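Long-range contacts in N-terminal acetyltransferase-like protein (PDB 5NNP), which probably serves as a TPR-repeat auxiliary subunit of an N-terminal acetyltransferase A complex, which acetylates the N-termini of proteins: residues R9-V17 and G29-K39; M47-N55 and V83-N91. All coordinates share one frame; numbering follows the deposited sequence.

Interaction 1 (R9-V17 and G29-K39)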
ATOM      1  N   ARG A   9     -31.584  -4.070  46.424  1.00116.47           N
ATOM      2  CA  ARG A   9     -32.215  -3.103  45.533  1.00108.15           C
ATOM      3  C   ARG A   9     -31.142  -2.379  44.733  1.00113.18           C
ATOM      4  O   ARG A   9     -31.348  -2.019  43.572  1.00107.31           O
ATOM      5  CB  ARG A   9     -33.067  -2.107  46.313  1.00101.91           C
ATOM      6  CG  ARG A   9     -34.206  -2.754  47.092  1.00109.64           C
ATOM      7  CD  ARG A   9     -34.998  -3.737  46.224  1.00111.58           C
ATOM      8  NE  ARG A   9     -36.114  -4.348  46.946  1.00114.97           N
ATOM      9  CZ  ARG A   9     -37.396  -4.021  46.776  1.00122.01           C
ATOM     10  NH1 ARG A   9     -37.738  -3.090  45.897  1.00123.24           N
ATOM     11  NH2 ARG A   9     -38.338  -4.631  47.482  1.00124.63           N
ATOM     12  N   GLU A  10     -29.989  -2.171  45.362  1.00118.16           N
ATOM     13  CA  GLU A  10     -28.838  -1.612  44.666  1.00119.44           C
ATOM     14  C   GLU A  10     -28.309  -2.640  43.679  1.00118.27           C
ATOM     15  O   GLU A  10     -27.827  -2.294  42.601  1.00119.26           O
ATOM     16  CB  GLU A  10     -27.738  -1.209  45.646  1.00120.20           C
ATOM     17  CG  GLU A  10     -28.202  -0.353  46.803  1.00125.03           C
ATOM     18  CD  GLU A  10     -27.735  -0.906  48.128  1.00130.83           C
ATOM     19  OE1 GLU A  10     -27.020  -0.186  48.859  1.00131.89           O
ATOM     20  OE2 GLU A  10     -28.082  -2.069  48.433  1.00135.23           O
ATOM     21  N   ALA A  11     -28.402  -3.910  44.069  1.00117.76           N
ATOM     22  CA  ALA A  11     -27.959  -5.016  43.229  1.00107.00           C
ATOM     23  C   ALA A  11     -28.688  -4.993  41.891  1.00105.81           C
ATOM     24  O   ALA A  11     -28.065  -5.097  40.833  1.00104.58           O
ATOM     25  CB  ALA A  11     -28.179  -6.341  43.938  1.00105.27           C
ATOM     26  N   ASN A  12     -30.009  -4.842  41.948  1.00106.91           N
ATOM     27  CA  ASN A  12     -30.819  -4.719  40.740  1.00108.16           C
ATOM     28  C   ASN A  12     -30.659  -3.346  40.088  1.00 99.01           C
ATOM     29  O   ASN A  12     -30.838  -3.196  38.878  1.00 98.06           O
ATOM     30  CB  ASN A  12     -32.297  -4.983  41.056  1.00116.82           C
ATOM     31  CG  ASN A  12     -32.549  -6.405  41.524  1.00120.34           C
ATOM     32  OD1 ASN A  12     -32.676  -7.323  40.711  1.00123.52           O
ATOM     33  ND2 ASN A  12     -32.625  -6.593  42.837  1.00119.51           N
ATOM     34  N   LEU A  13     -30.321  -2.344  40.894  1.00 92.45           N
ATOM     35  CA  LEU A  13     -30.105  -0.990  40.392  1.00 93.38           C
ATOM     36  C   LEU A  13     -28.804  -0.920  39.569  1.00 90.70           C
ATOM     37  O   LEU A  13     -28.713  -0.187  38.576  1.00 86.67           O
ATOM     38  CB  LEU A  13     -30.079   0.002  41.561  1.00 90.84           C
ATOM     39  CG  LEU A  13     -30.328   1.493  41.309  1.00 91.53           C
ATOM     40  CD1 LEU A  13     -29.217   2.095  40.472  1.00 93.08           C
ATOM     41  CD2 LEU A  13     -31.675   1.738  40.662  1.00 96.13           C
ATOM     42  N   PHE A  14     -27.806  -1.697  39.984  1.00 86.46           N
ATOM     43  CA  PHE A  14     -26.561  -1.813  39.235  1.00 83.88           C
ATOM     44  C   PHE A  14     -26.824  -2.365  37.831  1.00 92.21           C
ATOM     45  O   PHE A  14     -26.201  -1.936  36.859  1.00 88.51           O
ATOM     46  CB  PHE A  14     -25.569  -2.704  39.986  1.00 83.63           C
ATOM     47  CG  PHE A  14     -24.226  -2.830  39.309  1.00 82.84           C
ATOM     48  CD1 PHE A  14     -23.284  -1.817  39.412  1.00 77.72           C
ATOM     49  CD2 PHE A  14     -23.902  -3.967  38.575  1.00 80.63           C
ATOM     50  CE1 PHE A  14     -22.058  -1.931  38.792  1.00 71.68           C
ATOM     51  CE2 PHE A  14     -22.674  -4.086  37.955  1.00 70.19           C
ATOM     52  CZ  PHE A  14     -21.752  -3.067  38.065  1.00 68.05           C
ATOM     53  N   ARG A  15     -27.758  -3.307  37.735  1.00100.58           N
ATOM     54  CA  ARG A  15     -28.147  -3.889  36.452  1.00104.26           C
ATOM     55  C   ARG A  15     -28.822  -2.866  35.540  1.00106.69           C
ATOM     56  O   ARG A  15     -28.681  -2.924  34.313  1.00108.24           O
ATOM     57  CB  ARG A  15     -29.083  -5.086  36.665  1.00108.27           C
ATOM     58  CG  ARG A  15     -28.392  -6.349  37.164  1.00109.56           C
ATOM     59  CD  ARG A  15     -29.362  -7.525  37.261  1.00118.95           C
ATOM     60  NE  ARG A  15     -28.749  -8.695  37.886  1.00120.17           N
ATOM     61  CZ  ARG A  15     -28.930  -9.050  39.156  1.00122.77           C
ATOM     62  NH1 ARG A  15     -29.718  -8.331  39.947  1.00125.53           N
ATOM     63  NH2 ARG A  15     -28.328 -10.131  39.634  1.00122.47           N
ATOM     64  N   THR A  16     -29.560  -1.933  36.134  1.00108.24           N
ATOM     65  CA  THR A  16     -30.280  -0.935  35.345  1.00107.46           C
ATOM     66  C   THR A  16     -29.317   0.168  34.901  1.00 98.21           C
ATOM     67  O   THR A  16     -29.661   1.012  34.076  1.00 99.52           O
ATOM     68  CB  THR A  16     -31.484  -0.329  36.120  1.00 96.35           C
ATOM     69  OG1 THR A  16     -31.018   0.408  37.254  1.00103.06           O
ATOM     70  CG2 THR A  16     -32.428  -1.426  36.596  1.00 94.13           C
ATOM     71  N   VAL A  17     -28.102   0.146  35.438  1.00 89.91           N
ATOM     72  CA  VAL A  17     -27.058   1.062  34.989  1.00 85.50           C
ATOM     73  C   VAL A  17     -26.404   0.551  33.709  1.00 90.78           C
ATOM     74  O   VAL A  17     -26.075   1.333  32.810  1.00 88.00           O
ATOM     75  CB  VAL A  17     -25.983   1.253  36.059  1.00 75.76           C
ATOM     76  CG1 VAL A  17     -24.854   2.130  35.523  1.00 70.53           C
ATOM     77  CG2 VAL A  17     -26.603   1.843  37.320  1.00 81.11           C
ATOM     78  N   GLY A  29     -28.977   6.250  33.309  1.00139.23           N
ATOM     79  CA  GLY A  29     -27.974   5.417  33.958  1.00131.81           C
ATOM     80  C   GLY A  29     -27.153   6.124  35.030  1.00127.34           C
ATOM     81  O   GLY A  29     -26.917   5.568  36.108  1.00128.61           O
ATOM     82  N   LEU A  30     -26.708   7.344  34.732  1.00118.43           N
ATOM     83  CA  LEU A  30     -26.020   8.182  35.713  1.00100.18           C
ATOM     84  C   LEU A  30     -26.875   8.432  36.954  1.00104.76           C
ATOM     85  O   LEU A  30     -26.441   8.147  38.070  1.00102.06           O
ATOM     86  CB  LEU A  30     -25.625   9.514  35.085  1.00 94.05           C
ATOM     87  CG  LEU A  30     -24.506   9.428  34.054  1.00 95.99           C
ATOM     88  CD1 LEU A  30     -24.406  10.719  33.252  1.00 99.48           C
ATOM     89  CD2 LEU A  30     -23.181   9.106  34.747  1.00 87.68           C
ATOM     90  N   LYS A  31     -28.082   8.968  36.757  1.00108.79           N
ATOM     91  CA  LYS A  31     -28.997   9.252  37.864  1.00114.96           C
ATOM     92  C   LYS A  31     -29.208   8.008  38.722  1.00116.90           C
ATOM     93  O   LYS A  31     -29.400   8.097  39.938  1.00120.91           O
ATOM     94  CB  LYS A  31     -30.347   9.757  37.347  1.00120.51           C
ATOM     95  CG  LYS A  31     -30.287  11.037  36.526  1.00124.95           C
ATOM     96  CD  LYS A  31     -31.641  11.336  35.879  1.00131.79           C
ATOM     97  CE  LYS A  31     -31.538  12.423  34.814  1.00132.34           C
ATOM     98  NZ  LYS A  31     -32.756  12.486  33.963  1.00136.32           N
ATOM     99  N   ALA A  32     -29.166   6.849  38.071  1.00112.62           N
ATOM    100  CA  ALA A  32     -29.314   5.571  38.751  1.00107.03           C
ATOM    101  C   ALA A  32     -28.068   5.239  39.558  1.00 99.64           C
ATOM    102  O   ALA A  32     -28.157   4.916  40.741  1.00102.21           O
ATOM    103  CB  ALA A  32     -29.604   4.466  37.747  1.00104.91           C
ATOM    104  N   ALA A  33     -26.907   5.319  38.912  1.00 95.58           N
ATOM    105  CA  ALA A  33     -25.633   5.031  39.574  1.00 87.55           C
ATOM    106  C   ALA A  33     -25.375   5.975  40.744  1.00 87.45           C
ATOM    107  O   ALA A  33     -24.839   5.568  41.772  1.00 83.32           O
ATOM    108  CB  ALA A  33     -24.483   5.104  38.580  1.00 76.51           C
ATOM    109  N   GLU A  34     -25.763   7.236  40.589  1.00 93.69           N
ATOM    110  CA  GLU A  34     -25.562   8.219  41.646  1.00 94.93           C
ATOM    111  C   GLU A  34     -26.338   7.865  42.905  1.00 97.04           C
ATOM    112  O   GLU A  34     -25.963   8.280  44.001  1.00 99.42           O
ATOM    113  CB  GLU A  34     -25.962   9.615  41.175  1.00 97.01           C
ATOM    114  CG  GLU A  34     -24.956  10.682  41.565  1.00 99.82           C
ATOM    115  CD  GLU A  34     -23.574  10.407  40.990  1.00101.91           C
ATOM    116  OE1 GLU A  34     -23.482   9.671  39.982  1.00 96.68           O
ATOM    117  OE2 GLU A  34     -22.579  10.922  41.546  1.00103.88           O
ATOM    118  N   GLN A  35     -27.415   7.098  42.752  1.00 98.75           N
ATOM    119  CA  GLN A  35     -28.197   6.670  43.906  1.00 98.83           C
ATOM    120  C   GLN A  35     -27.499   5.552  44.687  1.00 98.54           C
ATOM    121  O   GLN A  35     -27.724   5.389  45.886  1.00100.54           O
ATOM    122  CB  GLN A  35     -29.592   6.216  43.483  1.00 97.28           C
ATOM    123  CG  GLN A  35     -30.566   6.140  44.651  1.00106.04           C
ATOM    124  CD  GLN A  35     -31.937   5.641  44.248  1.00109.55           C
ATOM    125  OE1 GLN A  35     -32.143   5.221  43.107  1.00113.29           O
ATOM    126  NE2 GLN A  35     -32.883   5.682  45.183  1.00108.70           N
ATOM    127  N   ILE A  36     -26.654   4.779  44.009  1.00 93.39           N
ATOM    128  CA  ILE A  36     -25.876   3.744  44.683  1.00 89.42           C
ATOM    129  C   ILE A  36     -24.691   4.359  45.410  1.00 90.08           C
ATOM    130  O   ILE A  36     -24.331   3.928  46.507  1.00 94.16           O
ATOM    131  CB  ILE A  36     -25.346   2.682  43.703  1.00 83.27           C
ATOM    132  CG1 ILE A  36     -26.473   2.134  42.832  1.00 84.44           C
ATOM    133  CG2 ILE A  36     -24.652   1.556  44.455  1.00 76.93           C
ATOM    134  CD1 ILE A  36     -26.023   1.036  41.901  1.00 81.55           C
ATOM    135  N   LEU A  37     -24.090   5.367  44.782  1.00 88.01           N
ATOM    136  CA  LEU A  37     -22.873   5.996  45.285  1.00 84.71           C
ATOM    137  C   LEU A  37     -23.134   6.941  46.469  1.00 92.19           C
ATOM    138  O   LEU A  37     -22.205   7.333  47.179  1.00 95.60           O
ATOM    139  CB  LEU A  37     -22.172   6.755  44.148  1.00 80.59           C
ATOM    140  CG  LEU A  37     -21.616   5.935  42.975  1.00 69.35           C
ATOM    141  CD1 LEU A  37     -21.134   6.839  41.837  1.00 64.11           C
ATOM    142  CD2 LEU A  37     -20.500   4.999  43.434  1.00 64.53           C
ATOM    143  N   LYS A  38     -24.395   7.303  46.683  1.00 96.90           N
ATOM    144  CA  LYS A  38     -24.751   8.143  47.821  1.00 96.87           C
ATOM    145  C   LYS A  38     -24.898   7.285  49.076  1.00108.22           C
ATOM    146  O   LYS A  38     -24.769   7.781  50.193  1.00112.05           O
ATOM    147  CB  LYS A  38     -26.040   8.922  47.541  1.00 90.76           C
ATOM    148  CG  LYS A  38     -26.356   9.983  48.582  1.00 94.48           C
ATOM    149  CD  LYS A  38     -27.582  10.800  48.206  1.00 97.48           C
ATOM    150  CE  LYS A  38     -27.866  11.872  49.245  1.00101.14           C
ATOM    151  NZ  LYS A  38     -29.108  12.626  48.930  1.00106.04           N
ATOM    152  N   LYS A  39     -25.165   5.994  48.882  1.00115.53           N
ATOM    153  CA  LYS A  39     -25.276   5.042  49.988  1.00122.52           C
ATOM    154  C   LYS A  39     -23.981   4.243  50.174  1.00120.14           C
ATOM    155  O   LYS A  39     -23.518   4.043  51.296  1.00124.44           O
ATOM    156  CB  LYS A  39     -26.456   4.083  49.763  1.00128.69           C
ATOM    157  CG  LYS A  39     -27.834   4.752  49.803  1.00135.43           C
ATOM    158  CD  LYS A  39     -28.979   3.737  49.900  1.00136.80           C
ATOM    159  CE  LYS A  39     -29.005   2.779  48.713  1.00130.52           C
ATOM    160  NZ  LYS A  39     -30.180   1.860  48.775  1.00131.74           N
TER

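Interaction 2 (M47-N55 and V83-N91)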
ATOM      1  N   MET A  47     -18.487   2.730  40.169  1.00 52.87           N
ATOM      2  CA  MET A  47     -17.675   3.865  39.759  1.00 52.96           C
ATOM      3  C   MET A  47     -17.158   3.653  38.340  1.00 60.88           C
ATOM      4  O   MET A  47     -17.151   4.586  37.533  1.00 65.44           O
ATOM      5  CB  MET A  47     -16.512   4.080  40.725  1.00 50.52           C
ATOM      6  CG  MET A  47     -16.918   4.212  42.175  1.00 55.91           C
ATOM      7  SD  MET A  47     -15.474   4.399  43.240  1.00 70.83           S
ATOM      8  CE  MET A  47     -14.726   5.861  42.531  1.00 72.51           C
ATOM      9  N   SER A  48     -16.733   2.421  38.050  1.00 58.46           N
ATOM     10  CA  SER A  48     -16.265   2.037  36.716  1.00 59.93           C
ATOM     11  C   SER A  48     -17.356   2.181  35.661  1.00 57.54           C
ATOM     12  O   SER A  48     -17.096   2.661  34.562  1.00 62.22           O
ATOM     13  CB  SER A  48     -15.752   0.592  36.714  1.00 61.49           C
ATOM     14  OG  SER A  48     -14.664   0.422  37.600  1.00 64.90           O
ATOM     15  N   MET A  49     -18.568   1.746  35.994  1.00 54.42           N
ATOM     16  CA  MET A  49     -19.701   1.856  35.078  1.00 58.72           C
ATOM     17  C   MET A  49     -20.027   3.307  34.782  1.00 68.30           C
ATOM     18  O   MET A  49     -20.481   3.644  33.692  1.00 79.56           O
ATOM     19  CB  MET A  49     -20.928   1.154  35.653  1.00 56.90           C
ATOM     20  CG  MET A  49     -20.823  -0.353  35.641  1.00 54.93           C
ATOM     21  SD  MET A  49     -20.452  -0.944  33.985  1.00 67.54           S
ATOM     22  CE  MET A  49     -21.780  -0.181  33.057  1.00 74.70           C
ATOM     23  N   LYS A  50     -19.794   4.165  35.766  1.00 69.25           N
ATOM     24  CA  LYS A  50     -19.998   5.596  35.598  1.00 68.36           C
ATOM     25  C   LYS A  50     -18.880   6.186  34.746  1.00 66.54           C
ATOM     26  O   LYS A  50     -19.104   7.121  33.974  1.00 71.83           O
ATOM     27  CB  LYS A  50     -20.067   6.283  36.963  1.00 63.85           C
ATOM     28  CG  LYS A  50     -20.177   7.792  36.911  1.00 61.70           C
ATOM     29  CD  LYS A  50     -20.180   8.369  38.320  1.00 66.76           C
ATOM     30  CE  LYS A  50     -20.285   9.891  38.315  1.00 68.56           C
ATOM     31  NZ  LYS A  50     -20.319  10.456  39.694  1.00 68.36           N
ATOM     32  N   ALA A  51     -17.680   5.623  34.892  1.00 61.35           N
ATOM     33  CA  ALA A  51     -16.510   6.039  34.125  1.00 58.08           C
ATOM     34  C   ALA A  51     -16.711   5.791  32.642  1.00 62.61           C
ATOM     35  O   ALA A  51     -16.258   6.578  31.817  1.00 70.53           O
ATOM     36  CB  ALA A  51     -15.271   5.317  34.611  1.00 54.88           C
ATOM     37  N   LEU A  52     -17.395   4.698  32.309  1.00 66.33           N
ATOM     38  CA  LEU A  52     -17.718   4.379  30.917  1.00 69.61           C
ATOM     39  C   LEU A  52     -18.613   5.435  30.296  1.00 74.01           C
ATOM     40  O   LEU A  52     -18.319   5.956  29.222  1.00 78.42           O
ATOM     41  CB  LEU A  52     -18.409   3.023  30.811  1.00 66.64           C
ATOM     42  CG  LEU A  52     -17.570   1.758  30.670  1.00 57.82           C
ATOM     43  CD1 LEU A  52     -18.484   0.569  30.391  1.00 50.15           C
ATOM     44  CD2 LEU A  52     -16.526   1.916  29.581  1.00 57.10           C
ATOM     45  N   ILE A  53     -19.715   5.731  30.978  1.00 77.51           N
ATOM     46  CA  ILE A  53     -20.682   6.713  30.507  1.00 81.42           C
ATOM     47  C   ILE A  53     -20.040   8.084  30.357  1.00 85.15           C
ATOM     48  O   ILE A  53     -20.345   8.820  29.421  1.00 90.09           O
ATOM     49  CB  ILE A  53     -21.888   6.810  31.453  1.00 82.77           C
ATOM     50  CG1 ILE A  53     -22.607   5.460  31.529  1.00 78.91           C
ATOM     51  CG2 ILE A  53     -22.845   7.899  30.985  1.00 91.51           C
ATOM     52  CD1 ILE A  53     -23.785   5.429  32.491  1.00 76.48           C
ATOM     53  N   LEU A  54     -19.145   8.426  31.275  1.00 85.00           N
ATOM     54  CA  LEU A  54     -18.424   9.685  31.172  1.00 92.94           C
ATOM     55  C   LEU A  54     -17.590   9.716  29.896  1.00 98.73           C
ATOM     56  O   LEU A  54     -17.611  10.705  29.153  1.00104.80           O
ATOM     57  CB  LEU A  54     -17.538   9.901  32.398  1.00 89.76           C
ATOM     58  CG  LEU A  54     -18.287  10.161  33.705  1.00 85.53           C
ATOM     59  CD1 LEU A  54     -17.307  10.322  34.848  1.00 82.87           C
ATOM     60  CD2 LEU A  54     -19.170  11.391  33.581  1.00 84.62           C
ATOM     61  N   ASN A  55     -16.867   8.624  29.645  1.00 93.58           N
ATOM     62  CA  ASN A  55     -16.042   8.492  28.447  1.00 91.88           C
ATOM     63  C   ASN A  55     -16.897   8.488  27.185  1.00 92.92           C
ATOM     64  O   ASN A  55     -16.468   8.959  26.131  1.00 95.93           O
ATOM     65  CB  ASN A  55     -15.197   7.218  28.517  1.00 92.40           C
ATOM     66  CG  ASN A  55     -14.140   7.149  27.422  1.00 92.57           C
ATOM     67  OD1 ASN A  55     -14.292   6.411  26.450  1.00 92.22           O
ATOM     68  ND2 ASN A  55     -13.062   7.916  27.581  1.00 88.85           N
ATOM     69  N   VAL A  83     -13.035  -2.155  32.278  1.00 37.85           N
ATOM     70  CA  VAL A  83     -13.370  -0.767  31.962  1.00 43.26           C
ATOM     71  C   VAL A  83     -12.122   0.053  31.617  1.00 45.95           C
ATOM     72  O   VAL A  83     -12.064   0.740  30.588  1.00 39.27           O
ATOM     73  CB  VAL A  83     -14.109  -0.079  33.143  1.00 39.88           C
ATOM     74  CG1 VAL A  83     -14.193   1.411  32.930  1.00 39.57           C
ATOM     75  CG2 VAL A  83     -15.495  -0.659  33.315  1.00 40.30           C
ATOM     76  N   TYR A  84     -11.136  -0.025  32.502  1.00 46.89           N
ATOM     77  CA  TYR A  84      -9.861   0.655  32.325  1.00 45.92           C
ATOM     78  C   TYR A  84      -9.281   0.356  30.930  1.00 39.92           C
ATOM     79  O   TYR A  84      -8.805   1.251  30.233  1.00 35.23           O
ATOM     80  CB  TYR A  84      -8.902   0.219  33.438  1.00 45.31           C
ATOM     81  CG  TYR A  84      -7.760   1.169  33.758  1.00 45.65           C
ATOM     82  CD1 TYR A  84      -7.985   2.529  33.947  1.00 46.93           C
ATOM     83  CD2 TYR A  84      -6.456   0.690  33.928  1.00 33.99           C
ATOM     84  CE1 TYR A  84      -6.936   3.397  34.261  1.00 44.47           C
ATOM     85  CE2 TYR A  84      -5.404   1.550  34.232  1.00 30.97           C
ATOM     86  CZ  TYR A  84      -5.651   2.897  34.397  1.00 38.97           C
ATOM     87  OH  TYR A  84      -4.616   3.740  34.712  1.00 44.71           O
ATOM     88  N   GLY A  85      -9.348  -0.907  30.528  1.00 35.30           N
ATOM     89  CA  GLY A  85      -8.885  -1.328  29.219  1.00 39.90           C
ATOM     90  C   GLY A  85      -9.700  -0.731  28.086  1.00 48.20           C
ATOM     91  O   GLY A  85      -9.145  -0.208  27.116  1.00 47.52           O
ATOM     92  N   ILE A  86     -11.023  -0.803  28.221  1.00 47.44           N
ATOM     93  CA  ILE A  86     -11.938  -0.241  27.238  1.00 42.36           C
ATOM     94  C   ILE A  86     -11.658   1.239  26.970  1.00 43.48           C
ATOM     95  O   ILE A  86     -11.602   1.661  25.821  1.00 41.05           O
ATOM     96  CB  ILE A  86     -13.398  -0.426  27.693  1.00 48.74           C
ATOM     97  CG1 ILE A  86     -13.750  -1.915  27.706  1.00 44.73           C
ATOM     98  CG2 ILE A  86     -14.358   0.329  26.777  1.00 43.97           C
ATOM     99  CD1 ILE A  86     -15.097  -2.212  28.324  1.00 42.14           C
ATOM    100  N   LEU A  87     -11.464   2.016  28.031  1.00 44.43           N
ATOM    101  CA  LEU A  87     -11.090   3.417  27.890  1.00 42.10           C
ATOM    102  C   LEU A  87      -9.807   3.564  27.066  1.00 43.04           C
ATOM    103  O   LEU A  87      -9.784   4.264  26.049  1.00 41.47           O
ATOM    104  CB  LEU A  87     -10.922   4.060  29.267  1.00 46.09           C
ATOM    105  CG  LEU A  87     -12.158   3.996  30.171  1.00 47.78           C
ATOM    106  CD1 LEU A  87     -11.920   4.679  31.512  1.00 42.75           C
ATOM    107  CD2 LEU A  87     -13.347   4.605  29.466  1.00 53.80           C
ATOM    108  N   TYR A  88      -8.753   2.884  27.507  1.00 39.35           N
ATOM    109  CA  TYR A  88      -7.471   2.863  26.808  1.00 36.19           C
ATOM    110  C   TYR A  88      -7.598   2.469  25.351  1.00 36.57           C
ATOM    111  O   TYR A  88      -7.058   3.133  24.477  1.00 38.05           O
ATOM    112  CB  TYR A  88      -6.511   1.897  27.486  1.00 37.28           C
ATOM    113  CG  TYR A  88      -5.714   2.503  28.606  1.00 38.21           C
ATOM    114  CD1 TYR A  88      -5.099   3.733  28.450  1.00 37.79           C
ATOM    115  CD2 TYR A  88      -5.582   1.852  29.821  1.00 29.87           C
ATOM    116  CE1 TYR A  88      -4.364   4.300  29.471  1.00 36.72           C
ATOM    117  CE2 TYR A  88      -4.859   2.406  30.841  1.00 29.78           C
ATOM    118  CZ  TYR A  88      -4.245   3.630  30.667  1.00 45.61           C
ATOM    119  OH  TYR A  88      -3.511   4.195  31.694  1.00 53.30           O
ATOM    120  N   ARG A  89      -8.298   1.375  25.091  1.00 36.58           N
ATOM    121  CA  ARG A  89      -8.491   0.933  23.719  1.00 38.10           C
ATOM    122  C   ARG A  89      -9.219   1.995  22.910  1.00 41.84           C
ATOM    123  O   ARG A  89      -8.942   2.178  21.732  1.00 54.25           O
ATOM    124  CB  ARG A  89      -9.260  -0.379  23.673  1.00 38.03           C
ATOM    125  CG  ARG A  89      -9.437  -0.883  22.281  1.00 40.26           C
ATOM    126  CD  ARG A  89     -10.185  -2.175  22.270  1.00 47.19           C
ATOM    127  NE  ARG A  89     -11.591  -1.991  22.584  1.00 53.83           N
ATOM    128  CZ  ARG A  89     -12.484  -2.973  22.561  1.00 60.19           C
ATOM    129  NH1 ARG A  89     -12.099  -4.199  22.243  1.00 60.50           N
ATOM    130  NH2 ARG A  89     -13.757  -2.732  22.854  1.00 65.71           N
ATOM    131  N   THR A  90     -10.144   2.702  23.548  1.00 44.43           N
ATOM    132  CA  THR A  90     -10.869   3.775  22.882  1.00 49.34           C
ATOM    133  C   THR A  90      -9.946   4.923  22.515  1.00 48.40           C
ATOM    134  O   THR A  90     -10.050   5.476  21.422  1.00 52.40           O
ATOM    135  CB  THR A  90     -12.002   4.337  23.749  1.00 49.80           C
ATOM    136  OG1 THR A  90     -12.918   3.294  24.079  1.00 51.88           O
ATOM    137  CG2 THR A  90     -12.749   5.402  22.986  1.00 53.46           C
ATOM    138  N   ASN A  91      -9.065   5.286  23.446  1.00 49.21           N
ATOM    139  CA  ASN A  91      -8.092   6.359  23.234  1.00 58.17           C
ATOM    140  C   ASN A  91      -6.856   5.884  22.475  1.00 53.12           C
ATOM    141  O   ASN A  91      -5.820   6.541  22.476  1.00 62.26           O
ATOM    142  CB  ASN A  91      -7.680   6.980  24.571  1.00 66.03           C
ATOM    143  CG  ASN A  91      -8.767   7.886  25.154  1.00 83.04           C
ATOM    144  OD1 ASN A  91      -8.846   9.070  24.820  1.00 93.72           O
ATOM    145  ND2 ASN A  91      -9.607   7.329  26.028  1.00 81.48           N
TER

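Interaction 1 (R9-V17 and G29-K39)
Leu13 of helix 9-22 is a knob in a hole on helix 26-37, at the heart of an antiparallel helical hairpin that opens this TPR-type solenoid. The short segments run 152° apart, their axes 8.8 Å from each other at the closest.

Apolar packing does most of the work. The hole is framed by Ala32, Ala33, Gln35 and Ile36. With CG swung opposite the backbone N (chi1 -160°), Leu13 sends CD1 in between Ala32 and Ile36, 3.6 Å from Ala32 CB and as close to Ile36 CG1. The Ile36 side chain slides past Leu13 in the opposite sense, and its extended CD1 ends against the backbone of the facing helix, 3.9 Å from Glu10 O, and near Phe14 CB. Toward the turn, Val17 uses one branch, CG2, to cover both alanines, lying 4.0 Å from Ala32 CB. Here the backbones are closest: Gly29 has no side chain to hold them apart, and its CA is 4.6 Å from that of Val17.

At the far end the contact turns polar. The bent chain of Lys39 reaches across to Glu10, forming a long salt bridge, Lys39 NZ to Glu10 OE1 at 3.8 Å.

No hydrogen bond links the helices; Thr16 turns its hydroxyl back into its own helix, where OG1 donates to Leu13 O at 2.7 Å, tilted 23° from the carbonyl plane.

Interaction 2 (M47-N55 and V83-N91)
In the TPR superhelix, helices 44-55 and 78-90 lie side by side and nearly parallel, 16° between the short segments, and Val83 spans the gap between them. Its two methyls share the work: CG2 meets Ser48 CB at 3.6 Å, while CG1 rests over Ser48 O and continues to Leu52 CG at 4.1 Å. Leu52 crosses Ile86 at about a right angle, bringing CD2 to 3.9 Å from Ile86 CG2, and the same methyl also touches Leu87 CD2.

Further along, Leu87 and Asn55 slide past each other in opposite directions. Asn55 has CG opposite its backbone N (chi1 -170°), which lays CB and the amide along Leu87 CD2 and carries OD1 to 3.9 Å from Thr90 CG2. Cut back to an alanine, the side chain would lose its amide, which would probably leave Leu87 CD2 and Thr90 CG2 without the group lying against them and open a gap at this end.

No hydrogen bond crosses the pair; Thr90 and Asn91 bond back to their own segment. Thr90 OG1 donates to Ile86 O at 2.7 Å, and Asn91 ND2 donates to Leu87 O at 3.1 Å from above the carbonyl plane; each oxygen also takes a backbone N-H.

Beyond the pair, helix 9-22 covers Leu52 through Tyr21, helix 94-107 meets Ile86 through Tyr101, and helix 60-73 brings Thr60 and Phe64 to Asn91.

The two contacts follow one another along the chain, interaction 1 closing before interaction 2 opens, with centres about 17 Å apart. Helix 44-55 joins them, since it packs on both helices of the first pair. Its Lys50 NZ forms a salt bridge to Glu34 OE2 at 3.0 Å. Apolar contacts add to this: Phe14 CE1 lies 3.7 Å from Met49 CG, and Leu30 CG lies 3.8 Å from Ile53 CG2. Interaction 1 pairs antiparallel neighbours, whereas interaction 2 carries the stack onward through parallel helices. Both belong to the N-terminal arm, their centres about 49 and 33 Å from the centre of the chain, where no other protein chain touches their segments.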